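Local coordinates for two-domain protein containing predicted PHP-like metal-dependent phosphoesterase (Bacteroides vulgatus ATCC 8482, PDB 3E38), which probably acts as a metal-dependent phosphoesterase of the PHP family, binding three zinc ions in one domain and carrying a second, Ig-like domain, at residues 130-135 against 228-233; 156-161 against 183-188. One frame throughout, in Å; residues are numbered along the deposited sequence.

Interaction 1 (130-135 against 228-233); sequences GAFMFW and EALDNR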
loop_
_atom_site.group_PDB
_atom_site.type_symbol
_atom_site.label_atom_id
_atom_site.label_comp_id
_atom_site.label_asym_id
_atom_site.label_seq_id
_atom_site.Cartn_x
_atom_site.Cartn_y
_atom_site.Cartn_z
ATOM N N GLY B 130 9.494 44.345 0.206
ATOM C CA GLY B 130 9.732 43.757 1.528
ATOM C C GLY B 130 9.554 42.232 1.591
ATOM O O GLY B 130 9.212 41.670 2.629
ATOM N N ALA B 131 9.735 41.584 0.448
ATOM C CA ALA B 131 9.646 40.111 0.314
ATOM C C ALA B 131 10.538 39.336 1.273
ATOM O O ALA B 131 11.640 39.785 1.615
ATOM C CB ALA B 131 10.032 39.690 -1.110
ATOM N N PHE B 132 10.065 38.145 1.653
ATOM C CA PHE B 132 10.903 37.205 2.421
ATOM C C PHE B 132 11.627 36.383 1.353
ATOM O O PHE B 132 11.019 35.798 0.454
ATOM C CB PHE B 132 10.116 36.351 3.391
ATOM C CG PHE B 132 10.969 35.378 4.172
ATOM C CD1 PHE B 132 11.244 34.095 3.649
ATOM C CD2 PHE B 132 11.474 35.717 5.439
ATOM C CE1 PHE B 132 12.024 33.177 4.359
ATOM C CE2 PHE B 132 12.257 34.802 6.170
ATOM C CZ PHE B 132 12.524 33.514 5.622
HETATM N N MSE B 133 12.949 36.446 1.416
HETATM C CA MSE B 133 13.803 35.856 0.375
HETATM C C MSE B 133 14.700 34.752 0.841
HETATM O O MSE B 133 15.418 34.887 1.828
HETATM C CB MSE B 133 14.675 36.962 -0.250
HETATM C CG MSE B 133 13.850 37.869 -1.207
HETATM SE SE MSE B 133 14.683 39.556 -1.613
HETATM C CE MSE B 133 14.352 40.500 0.055
ATOM N N PHE B 134 14.690 33.659 0.090
ATOM C CA PHE B 134 15.600 32.572 0.417
ATOM C C PHE B 134 16.300 31.924 -0.771
ATOM O O PHE B 134 15.803 31.882 -1.867
ATOM C CB PHE B 134 14.915 31.533 1.308
ATOM C CG PHE B 134 13.695 30.886 0.694
ATOM C CD1 PHE B 134 13.817 29.736 -0.077
ATOM C CD2 PHE B 134 12.428 31.410 0.925
ATOM C CE1 PHE B 134 12.675 29.110 -0.616
ATOM C CE2 PHE B 134 11.284 30.794 0.402
ATOM C CZ PHE B 134 11.415 29.639 -0.378
ATOM N N TRP B 135 17.527 31.495 -0.514
ATOM C CA TRP B 135 18.332 30.769 -1.493
ATOM C C TRP B 135 17.794 29.330 -1.703
ATOM O O TRP B 135 17.652 28.531 -0.758
ATOM C CB TRP B 135 19.790 30.799 -1.044
ATOM C CG TRP B 135 20.755 30.192 -1.965
ATOM C CD1 TRP B 135 20.575 29.902 -3.283
ATOM C CD2 TRP B 135 22.131 29.914 -1.674
ATOM N NE1 TRP B 135 21.737 29.403 -3.823
ATOM C CE2 TRP B 135 22.711 29.408 -2.854
ATOM C CE3 TRP B 135 22.915 30.034 -0.531
ATOM C CZ2 TRP B 135 24.045 29.002 -2.917
ATOM C CZ3 TRP B 135 24.239 29.664 -0.593
ATOM C CH2 TRP B 135 24.793 29.140 -1.782
ATOM N N GLU B 228 5.836 36.217 10.443
ATOM C CA GLU B 228 6.530 36.545 11.728
ATOM C C GLU B 228 7.396 35.359 12.208
ATOM O O GLU B 228 8.537 35.507 12.696
ATOM C CB GLU B 228 5.540 37.020 12.812
ATOM C CG GLU B 228 6.196 37.381 14.159
ATOM C CD GLU B 228 6.435 36.187 15.062
ATOM O OE1 GLU B 228 5.815 35.109 14.832
ATOM O OE2 GLU B 228 7.211 36.349 16.035
ATOM N N ALA B 229 6.871 34.172 11.978
ATOM C CA ALA B 229 7.610 32.935 12.287
ATOM C C ALA B 229 8.892 32.883 11.454
ATOM O O ALA B 229 10.005 32.639 11.967
ATOM C CB ALA B 229 6.759 31.702 12.000
ATOM N N LEU B 230 8.724 33.137 10.168
ATOM C CA LEU B 230 9.849 33.063 9.228
ATOM C C LEU B 230 10.860 34.118 9.541
ATOM O O LEU B 230 12.048 33.901 9.381
ATOM C CB LEU B 230 9.433 33.213 7.757
ATOM C CG LEU B 230 8.488 32.166 7.157
ATOM C CD1 LEU B 230 8.040 32.568 5.733
ATOM C CD2 LEU B 230 9.161 30.813 7.152
ATOM N N ASP B 231 10.384 35.267 9.994
ATOM C CA ASP B 231 11.283 36.392 10.244
ATOM C C ASP B 231 12.155 36.090 11.413
ATOM O O ASP B 231 13.284 36.620 11.560
ATOM C CB ASP B 231 10.529 37.693 10.539
ATOM C CG ASP B 231 9.923 38.306 9.302
ATOM O OD1 ASP B 231 10.343 37.943 8.187
ATOM O OD2 ASP B 231 9.050 39.184 9.447
ATOM N N ASN B 232 11.615 35.225 12.244
ATOM C CA ASN B 232 12.223 34.888 13.527
ATOM C C ASN B 232 12.803 33.494 13.571
ATOM O O ASN B 232 13.097 32.975 14.630
ATOM C CB ASN B 232 11.186 35.107 14.627
ATOM C CG ASN B 232 10.932 36.579 14.890
ATOM O OD1 ASN B 232 11.848 37.310 15.320
ATOM N ND2 ASN B 232 9.697 37.025 14.669
ATOM N N ARG B 233 12.926 32.916 12.383
ATOM C CA ARG B 233 13.491 31.576 12.128
ATOM C C ARG B 233 12.850 30.410 12.885
ATOM O O ARG B 233 13.502 29.403 13.197
ATOM C CB ARG B 233 14.974 31.602 12.457
ATOM C CG ARG B 233 15.691 32.838 11.921
ATOM C CD ARG B 233 16.955 33.076 12.736
ATOM N NE ARG B 233 16.624 33.264 14.153
ATOM C CZ ARG B 233 16.320 34.433 14.727
ATOM N NH1 ARG B 233 16.301 35.563 14.024
ATOM N NH2 ARG B 233 16.031 34.476 16.024
#
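One face of the Phe-132 ring takes the CB of Leu-230, and the carboxylate of Asp-231 sits at the ring's edge. Leu-230 CB stands 3.9 Å from the centroid of the Phe-132 ring and 22° off the normal, a CH-pi contact displaced toward the CE2 and CZ rim. At that rim Phe-132 CE2 also comes within 3.3 Å of the backbone O of Leu-230. Leu-230 CD1 lies over the same face, 4.1 Å from Phe-132 CD1. Near the ring plane, Asp-231 OD1 lies 3.7 Å from Phe-132 CD2, the carboxylate turned 34° from the ring; the same OD1 is held by a salt bridge to Arg-227, one turn earlier in the helix. The CB of Phe-132 points toward the helix, and a CG anti to the backbone N (chi1 180°) carries the ring up to Leu-230. The contact thus packs the last turn of helix 223-231 on strand 132-135, an inner strand of the mixed sheet of the PHP-like domain, bonded to strand 102-106 on one side and 165-170 on the other. The helix ends here in a Schellman motif, with Arg-233 at positive phi and a weak bond from its N to Leu-230 O. Asn-232, whose CB points away from the strand, bonds through ND2 to Glu-228 O (2.7 Å), tilted from the carbonyl plane. Leu-230 also touches Ile-106 and Ile-190, while the ring of His-164 meets that of Phe-132.

Interaction 2 (156-161 against 183-188); sequences ALYQEG and LDKNLT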
loop_
_atom_site.group_PDB
_atom_site.type_symbol
_atom_site.label_atom_id
_atom_site.label_comp_id
_atom_site.label_asym_id
_atom_site.label_seq_id
_atom_site.Cartn_x
_atom_site.Cartn_y
_atom_site.Cartn_z
ATOM N N ALA B 156 27.146 39.118 -0.664
ATOM C CA ALA B 156 26.638 40.438 -1.001
ATOM C C ALA B 156 25.156 40.451 -0.723
ATOM O O ALA B 156 24.654 41.233 0.060
ATOM C CB ALA B 156 26.914 40.784 -2.468
ATOM N N LEU B 157 24.474 39.555 -1.390
ATOM C CA LEU B 157 23.017 39.431 -1.249
ATOM C C LEU B 157 22.620 39.406 0.221
ATOM O O LEU B 157 21.665 40.045 0.634
ATOM C CB LEU B 157 22.501 38.171 -1.955
ATOM C CG LEU B 157 22.293 38.265 -3.463
ATOM C CD1 LEU B 157 22.383 36.903 -4.110
ATOM C CD2 LEU B 157 20.938 38.929 -3.742
ATOM N N TYR B 158 23.389 38.678 1.008
ATOM C CA TYR B 158 23.086 38.511 2.441
ATOM C C TYR B 158 23.280 39.790 3.214
ATOM O O TYR B 158 22.597 40.048 4.191
ATOM C CB TYR B 158 23.950 37.413 3.067
ATOM C CG TYR B 158 24.025 37.393 4.590
ATOM C CD1 TYR B 158 23.011 36.821 5.354
ATOM C CD2 TYR B 158 25.160 37.855 5.258
ATOM C CE1 TYR B 158 23.082 36.763 6.732
ATOM C CE2 TYR B 158 25.243 37.808 6.660
ATOM C CZ TYR B 158 24.201 37.253 7.384
ATOM O OH TYR B 158 24.264 37.184 8.754
ATOM N N GLN B 159 24.198 40.615 2.756
ATOM C CA GLN B 159 24.490 41.855 3.480
ATOM C C GLN B 159 23.547 42.957 3.044
ATOM O O GLN B 159 23.351 43.920 3.760
ATOM C CB GLN B 159 25.943 42.274 3.296
ATOM C CG GLN B 159 26.896 41.384 4.107
ATOM C CD GLN B 159 28.335 41.617 3.754
ATOM O OE1 GLN B 159 28.625 42.228 2.724
ATOM N NE2 GLN B 159 29.259 41.116 4.585
ATOM N N GLU B 160 22.936 42.768 1.883
ATOM C CA GLU B 160 22.015 43.761 1.317
ATOM C C GLU B 160 20.638 43.554 1.923
ATOM O O GLU B 160 19.729 44.322 1.692
ATOM C CB GLU B 160 21.796 43.615 -0.211
ATOM C CG GLU B 160 22.940 43.245 -1.132
ATOM C CD GLU B 160 23.972 44.309 -1.242
ATOM O OE1 GLU B 160 24.094 45.090 -0.278
ATOM O OE2 GLU B 160 24.682 44.342 -2.276
ATOM N N GLY B 161 20.459 42.456 2.625
ATOM C CA GLY B 161 19.143 42.151 3.191
ATOM C C GLY B 161 18.268 41.377 2.230
ATOM O O GLY B 161 17.024 41.404 2.313
ATOM N N LEU B 183 23.070 28.430 10.537
ATOM C CA LEU B 183 23.489 28.491 11.942
ATOM C C LEU B 183 24.468 29.655 12.112
ATOM O O LEU B 183 24.303 30.484 13.002
ATOM C CB LEU B 183 24.104 27.180 12.481
ATOM C CG LEU B 183 23.225 25.927 12.535
ATOM C CD1 LEU B 183 24.054 24.766 13.094
ATOM C CD2 LEU B 183 21.909 26.111 13.335
ATOM N N ASP B 184 25.418 29.773 11.200
ATOM C CA ASP B 184 26.450 30.829 11.312
ATOM C C ASP B 184 25.926 32.211 10.965
ATOM O O ASP B 184 26.322 33.202 11.559
ATOM C CB ASP B 184 27.632 30.544 10.396
ATOM C CG ASP B 184 28.357 29.258 10.761
ATOM O OD1 ASP B 184 28.278 28.842 11.939
ATOM O OD2 ASP B 184 28.999 28.668 9.861
ATOM N N LYS B 185 24.985 32.262 10.036
ATOM C CA LYS B 185 24.494 33.543 9.508
ATOM C C LYS B 185 23.120 33.943 10.051
ATOM O O LYS B 185 22.523 34.934 9.644
ATOM C CB LYS B 185 24.539 33.460 7.973
ATOM C CG LYS B 185 25.969 33.713 7.484
ATOM C CD LYS B 185 26.403 33.052 6.160
ATOM C CE LYS B 185 27.913 33.450 5.885
ATOM N NZ LYS B 185 28.753 32.508 5.039
ATOM N N ASN B 186 22.619 33.127 10.963
ATOM C CA ASN B 186 21.328 33.364 11.627
ATOM C C ASN B 186 20.128 33.434 10.686
ATOM O O ASN B 186 19.309 34.353 10.761
ATOM C CB ASN B 186 21.392 34.668 12.431
ATOM C CG ASN B 186 20.275 34.767 13.453
ATOM O OD1 ASN B 186 19.699 33.756 13.856
ATOM N ND2 ASN B 186 19.967 35.973 13.880
ATOM N N LEU B 187 20.026 32.452 9.802
ATOM C CA LEU B 187 18.968 32.435 8.816
ATOM C C LEU B 187 17.942 31.368 9.120
ATOM O O LEU B 187 18.149 30.447 9.923
ATOM C CB LEU B 187 19.540 32.199 7.415
ATOM C CG LEU B 187 20.642 33.166 6.966
ATOM C CD1 LEU B 187 21.515 32.591 5.895
ATOM C CD2 LEU B 187 20.034 34.462 6.481
ATOM N N THR B 188 16.835 31.516 8.415
ATOM C CA THR B 188 15.686 30.594 8.520
ATOM C C THR B 188 15.901 29.366 7.664
ATOM O O THR B 188 16.118 29.497 6.481
ATOM C CB THR B 188 14.415 31.299 8.123
ATOM O OG1 THR B 188 14.265 32.413 9.009
ATOM C CG2 THR B 188 13.180 30.374 8.208
#
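Tyr-158 reaches from helix 152-159 to Lys-185 and Leu-187 at the end of helix 176-185 and makes one polar and two apolar contacts there. The polar one is a hydrogen bond from its hydroxyl to the backbone O of Lys-185, with OH and O 3.0 Å apart. The phenol oxygen comes in well to one side of the carbonyl, at a C=O...O angle of 115° and tilted 28° from the carbonyl plane. The ring follows it closely, with Tyr-158 CE1 3.5 Å from the same Lys-185 O. The donor is delivered by a chi1 of 164°, which swings CG roughly opposite the backbone N and lays the phenol across the gap between the helices.

Lys-185 O lies at the end of helix 176-185, where Asn-186 takes a positive phi. The segment then runs through Leu-187 into strand 188-192, so the tyrosine meets the helix-to-strand turn of a beta-alpha-beta crossover in the PHP-like domain, made of strand 165-170, helix 176-185 and strand 188-192, with the two strands parallel and paired. A phenylalanine in place of Tyr-158 would probably leave the Lys-185 carbonyl without this donor and let the ring shift more easily over the turn.

The apolar contacts involve different parts of the ring. Lys-185 CG lies over one face, offset toward the rim, 4.0 Å from Tyr-158 CZ; Lys-185 CB, on the same side but projecting beyond that rim, is 3.8 Å from Tyr-158 CE1. The lysine chain then extends away, and its ammonium group makes a cation-pi contact with Trp-150. At the ring's edge, near its plane, Leu-187 sets its CD2 methyl 3.8 Å from Tyr-158 CE1.

From the N terminus, the chain enters interaction 1 at strand 132-135, then passes into helix 152-159, whose end opens interaction 2. Strand 165-170 and helix 176-185 follow before 183-188 closes that shorter loop, with 21 residues between its segments. The chain continues through strands 188-192 and 213-218 to helix 223-231, where 228-233 closes interaction 1 around it, 92 residues intervening. Interaction 2 is therefore nested in interaction 1. Their centres lie 11 Å apart, and they meet directly: Leu-230 O and Thr-188 OG1 are 2.7 Å apart, a probable hydrogen bond, and Arg-233 packs against Asn-186. Interaction 1 ties helix 223-231 to the mixed sheet; interaction 2 joins helix 152-159 to the turn leading into strand 188-192.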